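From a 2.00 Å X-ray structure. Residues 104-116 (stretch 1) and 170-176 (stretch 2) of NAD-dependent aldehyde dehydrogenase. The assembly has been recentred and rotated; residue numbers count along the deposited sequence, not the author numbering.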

ATOM      1  N   GLU A 104      20.633  27.079 -20.189  1.00 12.11           N
ATOM      2  CA  GLU A 104      19.618  27.751 -21.013  1.00 12.90           C
ATOM      3  C   GLU A 104      18.337  27.982 -20.199  1.00 12.10           C
ATOM      4  O   GLU A 104      17.784  29.086 -20.192  1.00 12.18           O
ATOM      5  CB  GLU A 104      19.263  26.929 -22.266  1.00 13.39           C
ATOM      6  CG  GLU A 104      18.213  27.608 -23.193  1.00 15.60           C
ATOM      7  CD  GLU A 104      17.513  26.645 -24.199  1.00 20.50           C
ATOM      8  OE1 GLU A 104      17.996  25.516 -24.434  1.00 21.64           O
ATOM      9  OE2 GLU A 104      16.464  27.039 -24.767  1.00 22.87           O
ATOM     10  N   LEU A 105      17.846  26.935 -19.546  1.00 10.38           N
ATOM     11  CA  LEU A 105      16.557  27.051 -18.864  1.00  9.93           C
ATOM     12  C   LEU A 105      16.648  27.962 -17.637  1.00  9.43           C
ATOM     13  O   LEU A 105      15.710  28.703 -17.327  1.00  9.10           O
ATOM     14  CB  LEU A 105      15.998  25.678 -18.489  1.00  9.03           C
ATOM     15  CG  LEU A 105      15.700  24.745 -19.669  1.00 10.21           C
ATOM     16  CD1 LEU A 105      15.538  23.322 -19.142  1.00 10.02           C
ATOM     17  CD2 LEU A 105      14.437  25.210 -20.399  1.00 10.87           C
ATOM     18  N   ALA A 106      17.789  27.918 -16.961  1.00  9.82           N
ATOM     19  CA  ALA A 106      17.963  28.661 -15.712  1.00  9.61           C
ATOM     20  C   ALA A 106      17.943  30.138 -16.060  1.00  9.80           C
ATOM     21  O   ALA A 106      17.345  30.964 -15.330  1.00  9.17           O
ATOM     22  CB  ALA A 106      19.304  28.284 -15.029  1.00  9.08           C
ATOM     23  N   LEU A 107      18.611  30.465 -17.173  1.00  9.57           N
ATOM     24  CA  LEU A 107      18.662  31.854 -17.647  1.00 10.14           C
ATOM     25  C   LEU A 107      17.270  32.408 -18.019  1.00 10.58           C
ATOM     26  O   LEU A 107      16.916  33.535 -17.644  1.00 11.04           O
ATOM     27  CB  LEU A 107      19.671  32.016 -18.796  1.00  9.50           C
ATOM     28  CG  LEU A 107      19.787  33.452 -19.371  1.00 10.94           C
ATOM     29  CD1 LEU A 107      20.248  34.497 -18.297  1.00  9.43           C
ATOM     30  CD2 LEU A 107      20.705  33.477 -20.584  1.00  9.88           C
ATOM     31  N   ILE A 108      16.482  31.620 -18.748  1.00 11.21           N
ATOM     32  CA  ILE A 108      15.101  32.009 -19.068  1.00 11.90           C
ATOM     33  C   ILE A 108      14.336  32.349 -17.763  1.00 12.37           C
ATOM     34  O   ILE A 108      13.771  33.435 -17.643  1.00 11.86           O
ATOM     35  CB  ILE A 108      14.372  30.918 -19.888  1.00 11.64           C
ATOM     36  CG1 ILE A 108      15.072  30.693 -21.223  1.00 11.87           C
ATOM     37  CG2 ILE A 108      12.865  31.301 -20.171  1.00 12.00           C
ATOM     38  CD1 ILE A 108      14.393  29.564 -22.039  1.00 12.19           C
ATOM     39  N   GLU A 109      14.369  31.435 -16.781  1.00 13.00           N
ATOM     40  CA  GLU A 109      13.609  31.597 -15.543  1.00 13.84           C
ATOM     41  C   GLU A 109      14.065  32.857 -14.846  1.00 12.88           C
ATOM     42  O   GLU A 109      13.250  33.607 -14.332  1.00 12.69           O
ATOM     43  CB  GLU A 109      13.834  30.439 -14.546  1.00 14.68           C
ATOM     44  CG  GLU A 109      13.027  29.176 -14.731  1.00 20.13           C
ATOM     45  CD  GLU A 109      11.522  29.295 -14.485  1.00 21.29           C
ATOM     46  OE1 GLU A 109      11.016  28.814 -13.429  1.00 20.64           O
ATOM     47  OE2 GLU A 109      10.853  29.819 -15.387  1.00 22.15           O
ATOM     48  N   SER A 110      15.376  33.062 -14.804  1.00 12.19           N
ATOM     49  CA  SER A 110      15.958  34.224 -14.121  1.00 12.24           C
ATOM     50  C   SER A 110      15.471  35.534 -14.747  1.00 11.87           C
ATOM     51  O   SER A 110      15.008  36.465 -14.050  1.00 10.88           O
ATOM     52  CB  SER A 110      17.490  34.150 -14.179  1.00 12.33           C
ATOM     53  OG  SER A 110      18.067  35.234 -13.489  1.00 16.34           O
ATOM     54  N   LEU A 111      15.586  35.603 -16.069  1.00 10.88           N
ATOM     55  CA  LEU A 111      15.193  36.801 -16.799  1.00 10.74           C
ATOM     56  C   LEU A 111      13.694  37.110 -16.689  1.00 10.14           C
ATOM     57  O   LEU A 111      13.310  38.263 -16.531  1.00 10.10           O
ATOM     58  CB  LEU A 111      15.599  36.658 -18.265  1.00 11.32           C
ATOM     59  CG  LEU A 111      17.099  36.776 -18.579  1.00 12.83           C
ATOM     60  CD1 LEU A 111      17.368  36.428 -20.080  1.00 13.88           C
ATOM     61  CD2 LEU A 111      17.585  38.160 -18.228  1.00 13.78           C
ATOM     62  N   GLU A 112      12.846  36.082 -16.810  1.00  9.41           N
ATOM     63  CA  GLU A 112      11.408  36.299 -16.845  1.00  9.46           C
ATOM     64  C   GLU A 112      10.828  36.466 -15.451  1.00  9.40           C
ATOM     65  O   GLU A 112       9.901  37.247 -15.261  1.00 10.29           O
ATOM     66  CB  GLU A 112      10.675  35.162 -17.576  1.00  9.21           C
ATOM     67  CG  GLU A 112      11.104  35.004 -19.023  1.00  9.50           C
ATOM     68  CD  GLU A 112      10.325  33.947 -19.787  1.00 10.85           C
ATOM     69  OE1 GLU A 112       9.412  33.299 -19.220  1.00 12.50           O
ATOM     70  OE2 GLU A 112      10.631  33.767 -20.985  1.00 12.79           O
ATOM     71  N   VAL A 113      11.354  35.720 -14.487  1.00  9.15           N
ATOM     72  CA  VAL A 113      10.795  35.747 -13.146  1.00 10.07           C
ATOM     73  C   VAL A 113      11.500  36.799 -12.258  1.00 10.19           C
ATOM     74  O   VAL A 113      10.892  37.287 -11.337  1.00 11.45           O
ATOM     75  CB  VAL A 113      10.849  34.335 -12.446  1.00  9.11           C
ATOM     76  CG1 VAL A 113      10.343  34.399 -10.998  1.00 10.20           C
ATOM     77  CG2 VAL A 113      10.084  33.288 -13.245  1.00  9.16           C
ATOM     78  N   GLY A 114      12.758  37.136 -12.534  1.00 10.60           N
ATOM     79  CA  GLY A 114      13.560  37.944 -11.598  1.00 10.89           C
ATOM     80  C   GLY A 114      14.193  37.103 -10.499  1.00 11.61           C
ATOM     81  O   GLY A 114      14.601  37.614  -9.469  1.00 11.74           O
ATOM     82  N   LYS A 115      14.269  35.801 -10.741  1.00 10.73           N
ATOM     83  CA  LYS A 115      14.803  34.824  -9.810  1.00 11.36           C
ATOM     84  C   LYS A 115      16.320  34.857  -9.907  1.00 10.28           C
ATOM     85  O   LYS A 115      16.867  34.867 -11.015  1.00  9.64           O
ATOM     86  CB  LYS A 115      14.303  33.446 -10.268  1.00 11.73           C
ATOM     87  CG  LYS A 115      14.318  32.314  -9.290  1.00 15.35           C
ATOM     88  CD  LYS A 115      13.781  31.045  -9.995  1.00 17.22           C
ATOM     89  CE  LYS A 115      12.255  31.052 -10.115  1.00 18.26           C
ATOM     90  NZ  LYS A 115      11.592  30.828  -8.799  1.00 17.16           N
ATOM     91  N   PRO A 116      17.015  34.889  -8.756  1.00  9.68           N
ATOM     92  CA  PRO A 116      18.478  34.815  -8.780  1.00  9.84           C
ATOM     93  C   PRO A 116      18.953  33.598  -9.589  1.00  9.83           C
ATOM     94  O   PRO A 116      18.412  32.506  -9.423  1.00  9.36           O
ATOM     95  CB  PRO A 116      18.832  34.634  -7.306  1.00 10.21           C
ATOM     96  CG  PRO A 116      17.712  35.282  -6.573  1.00 10.16           C
ATOM     97  CD  PRO A 116      16.485  34.961  -7.388  1.00  9.36           C
ATOM     98  N   PRO A 170       1.498  29.393 -11.872  1.00 10.53           N
ATOM     99  CA  PRO A 170       1.747  30.795 -11.479  1.00 10.12           C
ATOM    100  C   PRO A 170       3.109  31.308 -11.895  1.00 10.77           C
ATOM    101  O   PRO A 170       3.941  30.537 -12.401  1.00 10.88           O
ATOM    102  CB  PRO A 170       1.674  30.744  -9.954  1.00 10.74           C
ATOM    103  CG  PRO A 170       2.274  29.428  -9.632  1.00  9.30           C
ATOM    104  CD  PRO A 170       1.855  28.467 -10.778  1.00 10.79           C
ATOM    105  N   TRP A 171       3.339  32.607 -11.676  1.00 10.43           N
ATOM    106  CA  TRP A 171       4.575  33.262 -12.114  1.00 10.04           C
ATOM    107  C   TRP A 171       5.749  33.098 -11.144  1.00  9.84           C
ATOM    108  O   TRP A 171       6.879  33.422 -11.480  1.00 10.06           O
ATOM    109  CB  TRP A 171       4.304  34.749 -12.348  1.00  9.13           C
ATOM    110  CG  TRP A 171       3.513  35.429 -11.218  1.00 10.17           C
ATOM    111  CD1 TRP A 171       2.164  35.739 -11.205  1.00  9.69           C
ATOM    112  CD2 TRP A 171       4.039  35.878  -9.960  1.00  9.33           C
ATOM    113  NE1 TRP A 171       1.834  36.355 -10.005  1.00  9.22           N
ATOM    114  CE2 TRP A 171       2.969  36.470  -9.239  1.00 11.90           C
ATOM    115  CE3 TRP A 171       5.312  35.863  -9.384  1.00 11.51           C
ATOM    116  CZ2 TRP A 171       3.141  37.019  -7.964  1.00 11.23           C
ATOM    117  CZ3 TRP A 171       5.489  36.446  -8.119  1.00 12.64           C
ATOM    118  CH2 TRP A 171       4.406  37.010  -7.432  1.00 10.60           C
ATOM    119  N   ASN A 172       5.498  32.587  -9.952  1.00 10.01           N
ATOM    120  CA  ASN A 172       6.573  32.550  -8.965  1.00  9.99           C
ATOM    121  C   ASN A 172       7.544  31.386  -9.123  1.00  9.87           C
ATOM    122  O   ASN A 172       8.744  31.558  -8.887  1.00 10.10           O
ATOM    123  CB  ASN A 172       6.033  32.657  -7.541  1.00  9.98           C
ATOM    124  CG  ASN A 172       5.131  31.473  -7.130  1.00 12.84           C
ATOM    125  OD1 ASN A 172       4.577  30.745  -7.971  1.00 15.18           O
ATOM    126  ND2 ASN A 172       4.968  31.297  -5.813  1.00 14.58           N
ATOM    127  N   PHE A 173       7.028  30.222  -9.501  1.00  9.05           N
ATOM    128  CA  PHE A 173       7.872  29.034  -9.741  1.00  9.60           C
ATOM    129  C   PHE A 173       7.386  28.304 -10.997  1.00  9.58           C
ATOM    130  O   PHE A 173       6.848  27.197 -10.909  1.00  9.71           O
ATOM    131  CB  PHE A 173       7.817  28.061  -8.555  1.00  9.35           C
ATOM    132  CG  PHE A 173       8.376  28.610  -7.275  1.00  8.53           C
ATOM    133  CD1 PHE A 173       9.744  28.605  -7.045  1.00  9.15           C
ATOM    134  CD2 PHE A 173       7.524  29.107  -6.301  1.00  8.71           C
ATOM    135  CE1 PHE A 173      10.272  29.121  -5.824  1.00  9.90           C
ATOM    136  CE2 PHE A 173       8.020  29.627  -5.089  1.00  9.99           C
ATOM    137  CZ  PHE A 173       9.397  29.618  -4.853  1.00 11.09           C
ATOM    138  N   PRO A 174       7.549  28.922 -12.163  1.00  9.81           N
ATOM    139  CA  PRO A 174       6.871  28.349 -13.330  1.00  9.78           C
ATOM    140  C   PRO A 174       7.379  26.965 -13.679  1.00  9.82           C
ATOM    141  O   PRO A 174       6.559  26.071 -13.914  1.00 10.37           O
ATOM    142  CB  PRO A 174       7.198  29.322 -14.460  1.00  9.49           C
ATOM    143  CG  PRO A 174       7.554  30.607 -13.763  1.00 11.41           C
ATOM    144  CD  PRO A 174       8.282  30.145 -12.508  1.00  9.76           C
ATOM    145  N   PHE A 175       8.696  26.770 -13.685  1.00  9.36           N
ATOM    146  CA  PHE A 175       9.217  25.493 -14.149  1.00  9.89           C
ATOM    147  C   PHE A 175       8.927  24.416 -13.114  1.00  9.42           C
ATOM    148  O   PHE A 175       8.577  23.265 -13.452  1.00  9.63           O
ATOM    149  CB  PHE A 175      10.716  25.580 -14.487  1.00  9.64           C
ATOM    150  CG  PHE A 175      11.181  24.531 -15.489  1.00 12.42           C
ATOM    151  CD1 PHE A 175      10.719  24.547 -16.810  1.00 12.13           C
ATOM    152  CD2 PHE A 175      12.105  23.555 -15.128  1.00 14.84           C
ATOM    153  CE1 PHE A 175      11.170  23.624 -17.746  1.00 13.00           C
ATOM    154  CE2 PHE A 175      12.559  22.584 -16.072  1.00 10.48           C
ATOM    155  CZ  PHE A 175      12.105  22.626 -17.358  1.00 12.76           C
ATOM    156  N   ILE A 176       9.089  24.789 -11.844  1.00  9.42           N
ATOM    157  CA  ILE A 176       8.852  23.854 -10.749  1.00  9.19           C
ATOM    158  C   ILE A 176       7.437  23.339 -10.752  1.00  8.17           C
ATOM    159  O   ILE A 176       7.206  22.123 -10.673  1.00  8.88           O
ATOM    160  CB  ILE A 176       9.196  24.482  -9.372  1.00  9.66           C
ATOM    161  CG1 ILE A 176      10.725  24.564  -9.210  1.00 10.89           C
ATOM    162  CG2 ILE A 176       8.537  23.696  -8.246  1.00 10.99           C
ATOM    163  CD1 ILE A 176      11.356  23.344  -8.550  1.00 15.54           C
TER
HETATM  164  O   HOH W   1      10.527  27.455 -11.226  1.00  9.79           O

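This is a small, largely buried contact in which one side of a helix and the lysine just beyond its end bond a loop carbonyl and a helix-start amide of a second segment, with two patches of apolar packing beside the polar bonds. About 333 Å² is covered, both sides summed.

The residues of stretch 1 that do the work are Leu105, Glu109, Val113 and Lys115. The first three are spaced four apart, so the helix brings them to the same side, and CA to CB points toward stretch 2 in all four. The register follows this spacing: Glu109 lies nearest Phe175, with 7.6 Å between their CA atoms, and Val113 lies nearest Asn172, CA to CA 6.7 Å.

The central pairing uses a carboxylate to meet the start of a helix. Phe173 is the N-cap residue, and the amides that follow it have no preceding turn to supply carbonyl partners. Phe175 N donates to Glu109 OE1 at 3.1 Å with a favourable N-H...O angle of 157°. Water 1 extends the arrangement: it donates to Glu109 OE1 at 2.6 Å and accepts from Ile176 N at 3.1 Å, so one carboxylate oxygen serves one amide directly and the next through solvent. Pro174, which has no amide hydrogen to satisfy, brings its CD to 3.2 Å from Glu109 OE1. Glu109 OE2 is bonded elsewhere in the structure.

Apolar contacts lie a helical turn before and after this glutamate. Leu105 CD1 reaches Phe175 CZ at 3.9 Å, meeting the ring obliquely, while Val113 CG2 packs on Pro174 CD at 3.7 Å. Val113 CG1 also sits 3.6 Å from Trp171 O, a carbonyl buried here without a polar partner, which is a cost the contact carries.

The helix ends at Val113, and Gly114 leaves it with positive phi (83°); at these backbone angles a CB would be jammed against the preceding carbonyl oxygen, so glycine permits the turn. Lys115 follows in an extended conformation, its O accepting a 2.8 Å hydrogen bond from Ser110 OG, which ties the chain back to the helix. Its side chain is t at chi1 and chi2, then m at chi3 and chi4, and places NZ 2.9 Å from Asn172 O, to which it donates. The same NZ lies 3.4 Å from Phe173 CD1.

The rule to read here is that side chains from one segment can answer backbone groups of another: an acid for free helix-start amides, a lysine for a loop carbonyl.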